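Local coordinates for protein PadR family transcriptional regulator (Listeria monocytogenes, PDB 6ABQ) that probably binds DNA through a winged helix-turn-helix domain and regulates transcription as a PadR-family dimer that responds to ligands, at residues B[32-35]-B[36-40]; B[98-101]-B[102-105]; B[57-60]-B[61-65]. One frame throughout, in Å; residues are numbered along the deposited sequence.

Interaction 1. Residues B[32-35]-B[36-40]; sequences YGYE and ITKYL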
loop_
_atom_site.group_PDB
_atom_site.type_symbol
_atom_site.label_atom_id
_atom_site.label_comp_id
_atom_site.label_asym_id
_atom_site.label_seq_id
_atom_site.Cartn_x
_atom_site.Cartn_y
_atom_site.Cartn_z
ATOM N N TYR B 32 9.562 -20.531 -5.139
ATOM C CA TYR B 32 9.238 -20.181 -6.522
ATOM C C TYR B 32 7.908 -19.442 -6.613
ATOM O O TYR B 32 7.108 -19.489 -5.677
ATOM C CB TYR B 32 9.254 -21.431 -7.417
ATOM C CG TYR B 32 8.549 -22.640 -6.848
ATOM C CD1 TYR B 32 9.201 -23.502 -5.958
ATOM C CD2 TYR B 32 7.228 -22.934 -7.208
ATOM C CE1 TYR B 32 8.558 -24.611 -5.433
ATOM C CE2 TYR B 32 6.577 -24.048 -6.694
ATOM C CZ TYR B 32 7.246 -24.881 -5.809
ATOM O OH TYR B 32 6.608 -25.984 -5.295
ATOM N N GLY B 33 7.691 -18.756 -7.736
ATOM C CA GLY B 33 6.487 -17.940 -7.972
ATOM C C GLY B 33 5.129 -18.552 -7.637
ATOM O O GLY B 33 4.279 -17.877 -7.031
ATOM N N TYR B 34 4.915 -19.810 -8.031
ATOM C CA TYR B 34 3.676 -20.506 -7.689
ATOM C C TYR B 34 3.496 -20.629 -6.168
ATOM O O TYR B 34 2.415 -20.331 -5.659
ATOM C CB TYR B 34 3.557 -21.883 -8.363
ATOM C CG TYR B 34 2.245 -22.590 -8.030
ATOM C CD1 TYR B 34 2.131 -23.419 -6.898
ATOM C CD2 TYR B 34 1.113 -22.410 -8.832
ATOM C CE1 TYR B 34 0.929 -24.047 -6.585
ATOM C CE2 TYR B 34 -0.090 -23.035 -8.533
ATOM C CZ TYR B 34 -0.176 -23.856 -7.412
ATOM O OH TYR B 34 -1.368 -24.464 -7.121
ATOM N N GLU B 35 4.555 -21.056 -5.472
ATOM C CA GLU B 35 4.553 -21.213 -4.010
ATOM C C GLU B 35 4.381 -19.883 -3.251
ATOM O O GLU B 35 3.607 -19.809 -2.295
ATOM C CB GLU B 35 5.824 -21.947 -3.554
ATOM C CG GLU B 35 5.796 -22.442 -2.113
ATOM C CD GLU B 35 6.952 -23.372 -1.803
ATOM O OE1 GLU B 35 8.092 -22.885 -1.670
ATOM O OE2 GLU B 35 6.719 -24.593 -1.688
ATOM N N ILE B 36 5.093 -18.845 -3.688
ATOM C CA ILE B 36 4.959 -17.486 -3.140
ATOM C C ILE B 36 3.512 -16.984 -3.239
ATOM O O ILE B 36 2.985 -16.458 -2.255
ATOM C CB ILE B 36 5.929 -16.484 -3.822
ATOM C CG1 ILE B 36 7.389 -16.860 -3.529
ATOM C CG2 ILE B 36 5.648 -15.042 -3.377
ATOM C CD1 ILE B 36 8.394 -16.362 -4.557
ATOM N N THR B 37 2.887 -17.157 -4.413
ATOM C CA THR B 37 1.497 -16.754 -4.661
ATOM C C THR B 37 0.559 -17.428 -3.661
ATOM O O THR B 37 -0.248 -16.752 -3.021
ATOM C CB THR B 37 1.027 -17.088 -6.104
ATOM O OG1 THR B 37 1.976 -16.604 -7.053
ATOM C CG2 THR B 37 -0.333 -16.467 -6.402
ATOM N N LYS B 38 0.691 -18.748 -3.527
ATOM C CA LYS B 38 -0.151 -19.541 -2.617
ATOM C C LYS B 38 0.062 -19.156 -1.153
ATOM O O LYS B 38 -0.903 -19.086 -0.393
ATOM C CB LYS B 38 0.048 -21.047 -2.831
ATOM C CG LYS B 38 -0.245 -21.542 -4.251
ATOM C CD LYS B 38 -1.728 -21.814 -4.515
ATOM C CE LYS B 38 -2.381 -20.674 -5.287
ATOM N NZ LYS B 38 -2.730 -21.088 -6.677
ATOM N N TYR B 39 1.318 -18.887 -0.780
ATOM C CA TYR B 39 1.658 -18.349 0.540
ATOM C C TYR B 39 0.903 -17.037 0.836
ATOM O O TYR B 39 0.350 -16.875 1.921
ATOM C CB TYR B 39 3.186 -18.162 0.703
ATOM C CG TYR B 39 3.554 -17.291 1.887
ATOM C CD1 TYR B 39 3.520 -17.795 3.199
ATOM C CD2 TYR B 39 3.899 -15.946 1.702
ATOM C CE1 TYR B 39 3.828 -16.977 4.289
ATOM C CE2 TYR B 39 4.214 -15.124 2.777
ATOM C CZ TYR B 39 4.176 -15.633 4.066
ATOM O OH TYR B 39 4.490 -14.793 5.119
ATOM N N LEU B 40 0.898 -16.118 -0.131
ATOM C CA LEU B 40 0.199 -14.837 0.005
ATOM C C LEU B 40 -1.328 -14.991 0.033
ATOM O O LEU B 40 -1.995 -14.289 0.794
ATOM C CB LEU B 40 0.639 -13.838 -1.080
ATOM C CG LEU B 40 2.116 -13.418 -1.055
ATOM C CD1 LEU B 40 2.543 -12.825 -2.392
ATOM C CD2 LEU B 40 2.407 -12.459 0.096
HETATM O O HOH W 1 -3.504 -23.526 -8.502
#

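Interaction 2. Residues B[98-101]-B[102-105]; sequences RWDF and IQGK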
loop_
_atom_site.group_PDB
_atom_site.type_symbol
_atom_site.label_atom_id
_atom_site.label_comp_id
_atom_site.label_asym_id
_atom_site.label_seq_id
_atom_site.Cartn_x
_atom_site.Cartn_y
_atom_site.Cartn_z
ATOM N N ARG B 98 10.772 1.205 7.100
ATOM C CA ARG B 98 9.890 2.159 6.410
ATOM C C ARG B 98 8.407 1.850 6.645
ATOM O O ARG B 98 7.598 2.769 6.857
ATOM C CB ARG B 98 10.208 2.211 4.915
ATOM C CG ARG B 98 11.584 2.776 4.608
ATOM C CD ARG B 98 11.937 2.590 3.146
ATOM N NE ARG B 98 13.040 3.465 2.759
ATOM C CZ ARG B 98 13.819 3.288 1.695
ATOM N NH1 ARG B 98 13.645 2.246 0.886
ATOM N NH2 ARG B 98 14.791 4.158 1.449
ATOM N N TRP B 99 8.074 0.556 6.613
ATOM C CA TRP B 99 6.727 0.068 6.915
ATOM C C TRP B 99 6.288 0.402 8.346
ATOM O O TRP B 99 5.131 0.750 8.555
ATOM C CB TRP B 99 6.589 -1.441 6.637
ATOM C CG TRP B 99 5.152 -1.904 6.727
ATOM C CD1 TRP B 99 4.213 -1.876 5.730
ATOM C CD2 TRP B 99 4.489 -2.423 7.887
ATOM N NE1 TRP B 99 3.009 -2.359 6.193
ATOM C CE2 TRP B 99 3.147 -2.704 7.513
ATOM C CE3 TRP B 99 4.899 -2.695 9.205
ATOM C CZ2 TRP B 99 2.208 -3.236 8.416
ATOM C CZ3 TRP B 99 3.963 -3.224 10.106
ATOM C CH2 TRP B 99 2.634 -3.494 9.702
ATOM N N ASP B 100 7.204 0.292 9.310
ATOM C CA ASP B 100 6.944 0.710 10.696
ATOM C C ASP B 100 6.691 2.213 10.824
ATOM O O ASP B 100 5.762 2.620 11.528
ATOM C CB ASP B 100 8.082 0.301 11.634
ATOM C CG ASP B 100 7.933 -1.114 12.161
ATOM O OD1 ASP B 100 6.797 -1.550 12.479
ATOM O OD2 ASP B 100 8.973 -1.792 12.284
ATOM N N PHE B 101 7.519 3.015 10.147
ATOM C CA PHE B 101 7.348 4.474 10.079
ATOM C C PHE B 101 5.961 4.823 9.535
ATOM O O PHE B 101 5.234 5.610 10.145
ATOM C CB PHE B 101 8.453 5.126 9.225
ATOM C CG PHE B 101 8.402 6.640 9.195
ATOM C CD1 PHE B 101 9.058 7.395 10.172
ATOM C CD2 PHE B 101 7.693 7.315 8.190
ATOM C CE1 PHE B 101 9.005 8.789 10.153
ATOM C CE2 PHE B 101 7.636 8.707 8.167
ATOM C CZ PHE B 101 8.298 9.446 9.147
ATOM N N ILE B 102 5.600 4.204 8.410
ATOM C CA ILE B 102 4.354 4.488 7.700
ATOM C C ILE B 102 3.107 4.106 8.507
ATOM O O ILE B 102 2.138 4.877 8.528
ATOM C CB ILE B 102 4.394 3.916 6.259
ATOM C CG1 ILE B 102 4.960 4.981 5.314
ATOM C CG2 ILE B 102 3.024 3.483 5.750
ATOM C CD1 ILE B 102 5.889 4.440 4.247
ATOM N N GLN B 103 3.162 2.954 9.181
ATOM C CA GLN B 103 2.089 2.462 10.058
ATOM C C GLN B 103 1.764 3.470 11.167
ATOM O O GLN B 103 0.597 3.766 11.434
ATOM C CB GLN B 103 2.495 1.109 10.669
ATOM C CG GLN B 103 1.445 0.439 11.549
ATOM C CD GLN B 103 2.025 -0.676 12.404
ATOM O OE1 GLN B 103 1.298 -1.543 12.887
ATOM N NE2 GLN B 103 3.340 -0.658 12.591
ATOM N N GLY B 104 2.821 3.974 11.811
ATOM C CA GLY B 104 2.705 4.915 12.924
ATOM C C GLY B 104 2.057 6.220 12.506
ATOM O O GLY B 104 1.219 6.760 13.232
ATOM N N LYS B 105 2.441 6.712 11.329
ATOM C CA LYS B 105 1.896 7.951 10.779
ATOM C C LYS B 105 0.442 7.808 10.341
ATOM O O LYS B 105 -0.341 8.729 10.549
ATOM C CB LYS B 105 2.771 8.505 9.646
ATOM C CG LYS B 105 4.207 8.833 10.040
ATOM C CD LYS B 105 4.298 9.912 11.115
ATOM C CE LYS B 105 5.726 10.089 11.604
ATOM N NZ LYS B 105 5.860 11.303 12.459
#

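Interaction 3. Residues B[57-60]-B[61-65]; sequences LVRL and EKKGL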
loop_
_atom_site.group_PDB
_atom_site.type_symbol
_atom_site.label_atom_id
_atom_site.label_comp_id
_atom_site.label_asym_id
_atom_site.label_seq_id
_atom_site.Cartn_x
_atom_site.Cartn_y
_atom_site.Cartn_z
ATOM N N LEU B 57 8.888 -10.603 -9.041
ATOM C CA LEU B 57 10.142 -11.357 -9.087
ATOM C C LEU B 57 11.132 -10.793 -10.119
ATOM O O LEU B 57 12.325 -10.683 -9.833
ATOM C CB LEU B 57 9.882 -12.853 -9.318
ATOM C CG LEU B 57 9.216 -13.657 -8.181
ATOM C CD1 LEU B 57 8.889 -15.065 -8.644
ATOM C CD2 LEU B 57 10.042 -13.689 -6.898
ATOM N N VAL B 58 10.626 -10.427 -11.298
ATOM C CA VAL B 58 11.432 -9.764 -12.342
ATOM C C VAL B 58 12.002 -8.431 -11.818
ATOM O O VAL B 58 13.189 -8.146 -12.001
ATOM C CB VAL B 58 10.641 -9.587 -13.669
ATOM C CG1 VAL B 58 11.319 -8.602 -14.620
ATOM C CG2 VAL B 58 10.459 -10.936 -14.358
ATOM N N ARG B 59 11.155 -7.654 -11.142
ATOM C CA ARG B 59 11.561 -6.385 -10.530
ATOM C C ARG B 59 12.668 -6.581 -9.484
ATOM O O ARG B 59 13.647 -5.825 -9.465
ATOM C CB ARG B 59 10.359 -5.645 -9.932
ATOM C CG ARG B 59 10.709 -4.269 -9.387
ATOM C CD ARG B 59 9.469 -3.447 -9.090
ATOM N NE ARG B 59 8.911 -3.722 -7.766
ATOM C CZ ARG B 59 7.642 -4.055 -7.514
ATOM N NH1 ARG B 59 6.754 -4.178 -8.490
ATOM N NH2 ARG B 59 7.261 -4.264 -6.259
ATOM N N LEU B 60 12.496 -7.604 -8.642
ATOM C CA LEU B 60 13.475 -7.979 -7.614
ATOM C C LEU B 60 14.846 -8.355 -8.168
ATOM O O LEU B 60 15.867 -7.978 -7.581
ATOM C CB LEU B 60 12.937 -9.101 -6.726
ATOM C CG LEU B 60 11.748 -8.784 -5.816
ATOM C CD1 LEU B 60 11.349 -10.037 -5.049
ATOM C CD2 LEU B 60 12.055 -7.632 -4.880
ATOM N N GLU B 61 14.861 -9.090 -9.282
ATOM C CA GLU B 61 16.100 -9.407 -10.009
ATOM C C GLU B 61 16.810 -8.134 -10.453
ATOM O O GLU B 61 18.007 -7.980 -10.223
ATOM C CB GLU B 61 15.816 -10.248 -11.258
ATOM C CG GLU B 61 15.396 -11.684 -11.002
ATOM C CD GLU B 61 15.073 -12.430 -12.282
ATOM O OE1 GLU B 61 15.278 -11.891 -13.386
ATOM O OE2 GLU B 61 14.609 -13.573 -12.188
ATOM N N LYS B 62 16.057 -7.241 -11.096
ATOM C CA LYS B 62 16.578 -5.973 -11.612
ATOM C C LYS B 62 17.085 -5.075 -10.483
ATOM O O LYS B 62 18.069 -4.360 -10.657
ATOM C CB LYS B 62 15.537 -5.272 -12.496
ATOM C CG LYS B 62 15.326 -5.992 -13.821
ATOM C CD LYS B 62 14.112 -5.523 -14.607
ATOM C CE LYS B 62 13.990 -6.343 -15.883
ATOM N NZ LYS B 62 12.933 -5.879 -16.817
ATOM N N LYS B 63 16.439 -5.169 -9.322
ATOM C CA LYS B 63 16.895 -4.530 -8.086
ATOM C C LYS B 63 18.158 -5.178 -7.489
ATOM O O LYS B 63 18.811 -4.588 -6.634
ATOM C CB LYS B 63 15.768 -4.503 -7.053
ATOM C CG LYS B 63 14.700 -3.445 -7.293
ATOM C CD LYS B 63 13.828 -3.229 -6.066
ATOM C CE LYS B 63 12.794 -2.145 -6.328
ATOM N NZ LYS B 63 12.075 -1.742 -5.086
ATOM N N GLY B 64 18.495 -6.385 -7.950
ATOM C CA GLY B 64 19.694 -7.099 -7.505
ATOM C C GLY B 64 19.538 -7.766 -6.152
ATOM O O GLY B 64 20.529 -8.019 -5.464
ATOM N N LEU B 65 18.293 -8.077 -5.795
ATOM C CA LEU B 65 17.933 -8.555 -4.453
ATOM C C LEU B 65 17.787 -10.078 -4.308
ATOM O O LEU B 65 17.658 -10.592 -3.184
ATOM C CB LEU B 65 16.647 -7.848 -3.968
ATOM C CG LEU B 65 16.553 -6.315 -4.049
ATOM C CD1 LEU B 65 15.195 -5.859 -3.550
ATOM C CD2 LEU B 65 17.671 -5.584 -3.306
#

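Interaction 1. Residues B[32-35]-B[36-40]
The opening turns of helix 33-42 bring Y34 against K38 one turn further on, an i to i+4 pair that shows how an aromatic ring can carry the aliphatic part of a lysine. K38 CG sits over one face of the Y34 ring in a CH-pi contact, 4.1 Å from the ring centroid, and its nearest ring atom is Y34 CE1 at 3.6 Å. Although CB of Y34 points away from 36-40, the chi1 of -179° places CG beside the carbonyl carbon and brings the phenol back toward the lysine. The K38 chain then bends at each of its last three torsions, curling along the ring to its hydroxyl end. There a water lies in the ring plane, 2.7 Å from Y34 OH, and accepts a weak bond from K38 NZ at 3.1 Å. In the winged helix-turn-helix fold expected of this family, I36 and T37 of the same helix are buried: I36 meets I22 of helix 17-27 and L57 of helix 50-62, while T37 touches E50 and V53 of the latter. A chi1 of -50° sets the polar T37 OG1 beside its own backbone N, and OG1 donates to G33 O at 2.6 Å. That oxygen also accepts from T37 N at 3.1 Å, the two donors arriving from opposite faces of the carbonyl plane, so the buried T37 grips the G33 carbonyl twice. At the N-cap residue, Y32 O receives I36 N at 2.9 Å, and CG1 of I36 packs 3.4 Å from Y32 O. The Y32 ring is covered on one face by E35 CB and meets F81 edge-to-face, whereas E35 OE1 turns back to T31 OG1 and a salt bridge with R25.

Interaction 2. Residues B[98-101]-B[102-105]
A chi1 of -176° carries the F101 ring to the carbonyl side of its CB, while K105 has CG beside its backbone N (chi1 -60°) and bends again at chi2 (-62°), and the two side chains meet aslant one turn apart. The lysine contributes its hydrocarbon part: CG lies over one face of the F101 ring, 3.9 Å from F101 CE2, and CE approaches F101 CZ to 3.6 Å. Beyond CE the ammonium leaves the phenyl ring. The alkyl part of K105 therefore lies on F101 of its own helix, while NZ donates a hydrogen bond to the carbonyl oxygen of L43 in the second subunit. One turn links W99 and Q103 in the same i to i+4 spacing through the backbone: Q103 CB rests 3.4 Å from W99 O, the carbonyl that takes the Q103 N-H at 3.0 Å. The indole of W99 packs on I106 of the second subunit. Between these two pairs the backbone keeps regular helical bonds, as in I102 N to R98 O at 2.9 Å. I102 CD1 touches that same R98 oxygen at 3.5 Å, and its side chain, buried, packs on L13 of the second subunit. D100 directs OD2 into a salt bridge with K110 of the second subunit, and Q103 packs against its own counterpart there. Such pairing of long C-terminal helices, here helix 86-110, is the usual dimerisation arrangement of PadR-family regulators.

Interaction 3. Residues B[57-60]-B[61-65]
K62 stretches back along V58 in the last turn of helix 50-62, whose C-terminal end is closed by a Schellman motif just before strand 66-72, probably part of the wing. The K62 chain is extended beyond CG and can be followed atom by atom. CB lies 3.6 Å from R59 O. CG reaches V58 O at 3.5 Å, the carbonyl that also accepts the K62 N-H, and CD passes a little farther from the same oxygen. CE then packs against V58 CG1 at 3.7 Å, and NZ ends 3.9 Å from that methyl. The two side chains lie side by side, pointing the same way; a chi1 of 165° sets V58 CG1 on the carbonyl side, where the lysine passes. This helix follows helix 33-42, and its place in the winged helix-turn-helix order is that of the DNA-recognition helix, a role inferred from the family. R59 and K63 come together one turn apart, K63 CE lying near the plane at the edge of the R59 guanidinium. R59 NE and K63 NZ come within 4.6 Å, yet both residues make salt bridges to the E19 carboxylate of helix 17-27, which probably offsets the closeness of the two charges. E61 leans to another side, with CG 3.4 Å from L57 O and OE2 hydrogen-bonded to Y82 OH in strand 78-84. The chain turns out of the helix at G64, whose phi of 79° is positive. Two bonds back define the motif: G64 N to E61 O, and L65 N to L60 O at 3.0 Å, straight to 169°. That turn brings the buried L65 side chain to L60, which it crosses at about a right angle, and L65 CD1 meets L60 CD2 at 3.8 Å.

How the interactions relate
Followed from the N terminus, interaction 1 comes first, near the start of helix 33-42, then interaction 3 at the far end of helix 50-62, and last interaction 2 within helix 86-110. Each closes single helical turns, so none encloses a long loop, and they run in series without nesting or crossing. Interactions 1 and 3 touch directly: G33 CA meets L57 CD1 at 3.8 Å, and I36 CD1 meets L57 CD2 at 3.9 Å, which joins two successive helices of the probable DNA-binding domain. Interaction 2 touches neither, its centre about 26 Å from that of interaction 1, and it belongs to the dimer interface.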